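Local coordinates for protein lysine specific cysteine protease (Porphyromonas gingivalis, PDB 3KM5) that cleaves peptide bonds after lysine as a secreted bacterial cysteine protease, and here is represented by a calcium-binding adhesin domain with haemolytic activity, at residues Asp66-Ser71 and Thr104-Phe109. Numbering follows the deposited sequence.
Sequences DNYLIS and TNAGDF. With CA (calcium ion), chain C.
Ile-70 packs against Phe-109 at the buried side of this contact, where its CG2 methyl lies 3.7 Å from CZ of the ring. Its other branch swings past the same ring, CD1 standing 3.9 Å from CE2 of Phe-109, so both methyls approach the far end of the ring from the same side, crossing it obliquely. With CG1 beside the backbone N (chi1 -56°), both arms of Ile-70 are turned to the loop; CD1 also reaches the backbone O of Thr-104, and CG2 lies 4.1 Å from the CG2 methyl of Thr-104. A beta-branched, wholly apolar residue suits this buried strand position, while threonine, at the partly exposed border, offers a methyl inward and keeps a hydroxyl. Phe-109 rests also on Met-98 of strand 95-100 and Ala-157 of strand 155-161.

The side toward solvent is sparser at Tyr-68, where a single methyl, CB of Ala-106, meets the ring end 3.8 Å from CZ. No direct hydrogen bond joins the segments. Instead a water in the plane of the tyrosine ring, at its edge, bonds to OH of Tyr-68 (2.7 Å) and donates to O of Ala-106 (2.8 Å), giving the buried phenol a polar partner beside the partly exposed Ala-106. On the strand's other face, Asn-67 gives OD1 to a calcium ion (2.4 Å), with the carboxylates of Asp-25, Asp-27 and Asp-29, the backbone O of Gln-31 and a water. The loop between strands 95-100 and 109-115 thus folds over one face of strand 66-70, in the five-stranded sheet of this cleaved adhesin domain's beta jelly roll.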
ATOM      1  N   ASP A  66      -9.867   5.493  -4.062  1.00  8.63           N
ATOM      2  CA  ASP A  66      -8.917   6.589  -4.228  1.00  9.02           C
ATOM      3  C   ASP A  66      -8.370   6.906  -2.841  1.00 10.92           C
ATOM      4  O   ASP A  66      -8.815   7.841  -2.162  1.00  9.32           O
ATOM      5  CB  ASP A  66      -9.551   7.796  -4.930  1.00 10.59           C
ATOM      6  CG  ASP A  66      -8.519   8.875  -5.279  1.00 13.12           C
ATOM      7  OD1 ASP A  66      -7.328   8.650  -5.030  1.00 10.96           O
ATOM      8  OD2 ASP A  66      -8.893   9.992  -5.714  1.00 16.20           O
ATOM      9  N   ASN A  67      -7.455   6.043  -2.415  1.00  8.08           N
ATOM     10  CA  ASN A  67      -6.999   6.003  -1.046  1.00  7.25           C
ATOM     11  C   ASN A  67      -5.543   6.433  -0.967  1.00  6.88           C
ATOM     12  O   ASN A  67      -4.677   5.884  -1.664  1.00  8.33           O
ATOM     13  CB  ASN A  67      -7.100   4.577  -0.466  1.00  8.21           C
ATOM     14  CG  ASN A  67      -8.486   3.997  -0.514  1.00  7.98           C
ATOM     15  OD1 ASN A  67      -9.469   4.719  -0.435  1.00  8.23           O
ATOM     16  ND2 ASN A  67      -8.564   2.668  -0.547  1.00  7.69           N
ATOM     17  N   TYR A  68      -5.252   7.438  -0.135  1.00  8.50           N
ATOM     18  CA  TYR A  68      -3.877   7.917   0.085  1.00  6.82           C
ATOM     19  C   TYR A  68      -3.308   7.456   1.419  1.00  8.34           C
ATOM     20  O   TYR A  68      -3.945   7.580   2.459  1.00  8.20           O
ATOM     21  CB  TYR A  68      -3.842   9.462   0.067  1.00  9.49           C
ATOM     22  CG  TYR A  68      -4.179  10.181  -1.227  1.00  9.69           C
ATOM     23  CD1 TYR A  68      -3.209  10.935  -1.902  1.00  9.96           C
ATOM     24  CD2 TYR A  68      -5.451  10.201  -1.687  1.00 10.85           C
ATOM     25  CE1 TYR A  68      -3.512  11.646  -3.035  1.00 10.28           C
ATOM     26  CE2 TYR A  68      -5.768  10.920  -2.846  1.00  7.39           C
ATOM     27  CZ  TYR A  68      -4.793  11.630  -3.490  1.00  9.34           C
ATOM     28  OH  TYR A  68      -5.156  12.340  -4.638  1.00 11.00           O
ATOM     29  N   LEU A  69      -2.086   7.008   1.345  1.00  7.65           N
ATOM     30  CA  LEU A  69      -1.273   6.665   2.512  1.00  7.06           C
ATOM     31  C   LEU A  69      -0.087   7.633   2.514  1.00  8.92           C
ATOM     32  O   LEU A  69       0.733   7.595   1.592  1.00  8.89           O
ATOM     33  CB  LEU A  69      -0.801   5.220   2.409  1.00  7.73           C
ATOM     34  CG  LEU A  69       0.198   4.753   3.476  1.00  7.00           C
ATOM     35  CD1 LEU A  69      -0.485   4.706   4.797  1.00 10.74           C
ATOM     36  CD2 LEU A  69       0.678   3.394   3.128  1.00  9.36           C
ATOM     37  N   ILE A  70       0.008   8.475   3.538  1.00  7.10           N
ATOM     38  CA  ILE A  70       0.932   9.608   3.573  1.00  8.76           C
ATOM     39  C   ILE A  70       1.941   9.513   4.718  1.00  9.20           C
ATOM     40  O   ILE A  70       1.585   9.330   5.889  1.00  9.35           O
ATOM     41  CB  ILE A  70       0.138  10.945   3.689  1.00  8.77           C
ATOM     42  CG1 ILE A  70      -0.861  11.049   2.541  1.00  8.39           C
ATOM     43  CG2 ILE A  70       1.050  12.176   3.682  1.00 10.22           C
ATOM     44  CD1 ILE A  70      -1.902  12.208   2.659  1.00 11.00           C
ATOM     45  N   SER A  71       3.215   9.610   4.359  1.00  8.17           N
ATOM     46  CA  SER A  71       4.300   9.489   5.334  1.00  7.94           C
ATOM     47  C   SER A  71       4.325  10.669   6.293  1.00  8.74           C
ATOM     48  O   SER A  71       3.696  11.689   6.105  1.00 10.97           O
ATOM     49  CB  SER A  71       5.652   9.423   4.633  1.00 10.16           C
ATOM     50  OG  SER A  71       5.998  10.671   4.027  1.00  8.87           O
ATOM     51  N   THR A 104      -0.209  18.179   3.385  1.00 10.74           N
ATOM     52  CA  THR A 104      -0.713  16.806   3.291  1.00 11.65           C
ATOM     53  C   THR A 104      -2.118  16.733   2.658  1.00 12.15           C
ATOM     54  O   THR A 104      -2.753  15.679   2.665  1.00 13.74           O
ATOM     55  CB  THR A 104      -0.682  16.085   4.672  1.00 11.60           C
ATOM     56  OG1 THR A 104      -1.500  16.791   5.611  1.00 14.49           O
ATOM     57  CG2 THR A 104       0.766  15.944   5.254  1.00 12.45           C
ATOM     58  N   ASN A 105      -2.605  17.838   2.109  1.00 12.66           N
ATOM     59  CA  ASN A 105      -3.827  17.802   1.351  1.00 12.34           C
ATOM     60  C   ASN A 105      -3.567  17.035   0.050  1.00 13.35           C
ATOM     61  O   ASN A 105      -2.473  17.077  -0.472  1.00 12.44           O
ATOM     62  CB  ASN A 105      -4.284  19.218   1.044  1.00 13.52           C
ATOM     63  CG  ASN A 105      -4.664  19.987   2.264  1.00 16.28           C
ATOM     64  OD1 ASN A 105      -5.104  19.420   3.265  1.00 17.44           O
ATOM     65  ND2 ASN A 105      -4.516  21.308   2.190  1.00 15.77           N
ATOM     66  N   ALA A 106      -4.584  16.362  -0.481  1.00 15.20           N
ATOM     67  CA  ALA A 106      -4.421  15.591  -1.707  1.00 13.67           C
ATOM     68  C   ALA A 106      -3.832  16.457  -2.815  1.00 12.74           C
ATOM     69  O   ALA A 106      -2.952  16.028  -3.549  1.00 12.71           O
ATOM     70  CB  ALA A 106      -5.739  15.000  -2.125  1.00 13.60           C
ATOM     71  N   GLY A 107      -4.255  17.715  -2.897  1.00 14.19           N
ATOM     72  CA  GLY A 107      -3.788  18.600  -3.967  1.00 14.55           C
ATOM     73  C   GLY A 107      -2.351  19.047  -3.843  1.00 12.06           C
ATOM     74  O   GLY A 107      -1.801  19.651  -4.762  1.00 15.78           O
ATOM     75  N   ASP A 108      -1.716  18.749  -2.714  1.00 12.33           N
ATOM     76  CA  ASP A 108      -0.316  19.112  -2.530  1.00  9.97           C
ATOM     77  C   ASP A 108       0.584  18.066  -3.179  1.00 10.66           C
ATOM     78  O   ASP A 108       1.780  18.294  -3.273  1.00 11.17           O
ATOM     79  CB  ASP A 108       0.028  19.205  -1.036  1.00  9.46           C
ATOM     80  CG  ASP A 108      -0.705  20.335  -0.312  1.00 13.35           C
ATOM     81  OD1 ASP A 108      -1.098  21.301  -0.980  1.00 15.93           O
ATOM     82  OD2 ASP A 108      -0.930  20.210   0.905  1.00 13.69           O
ATOM     83  N   PHE A 109       0.020  16.920  -3.607  1.00  9.81           N
ATOM     84  CA  PHE A 109       0.809  15.825  -4.172  1.00 11.22           C
ATOM     85  C   PHE A 109       0.844  15.817  -5.711  1.00 10.95           C
ATOM     86  O   PHE A 109      -0.102  16.194  -6.415  1.00 13.16           O
ATOM     87  CB  PHE A 109       0.260  14.486  -3.659  1.00 10.18           C
ATOM     88  CG  PHE A 109       0.516  14.276  -2.201  1.00  9.67           C
ATOM     89  CD1 PHE A 109       1.679  13.717  -1.782  1.00  8.52           C
ATOM     90  CD2 PHE A 109      -0.388  14.740  -1.252  1.00  9.83           C
ATOM     91  CE1 PHE A 109       1.971  13.578  -0.418  1.00  8.53           C
ATOM     92  CE2 PHE A 109      -0.133  14.577   0.096  1.00 10.27           C
ATOM     93  CZ  PHE A 109       1.067  14.022   0.508  1.00 11.99           C
TER
HETATM   94 CA    CA C2011     -11.867   4.578  -0.105  1.00  9.01          CA
HETATM   95  O   HOH W   1      -3.440  14.197  -5.608  1.00 17.81           O
HETATM   96  O   HOH W   2     -11.947   2.550  -1.467  1.00 10.00           O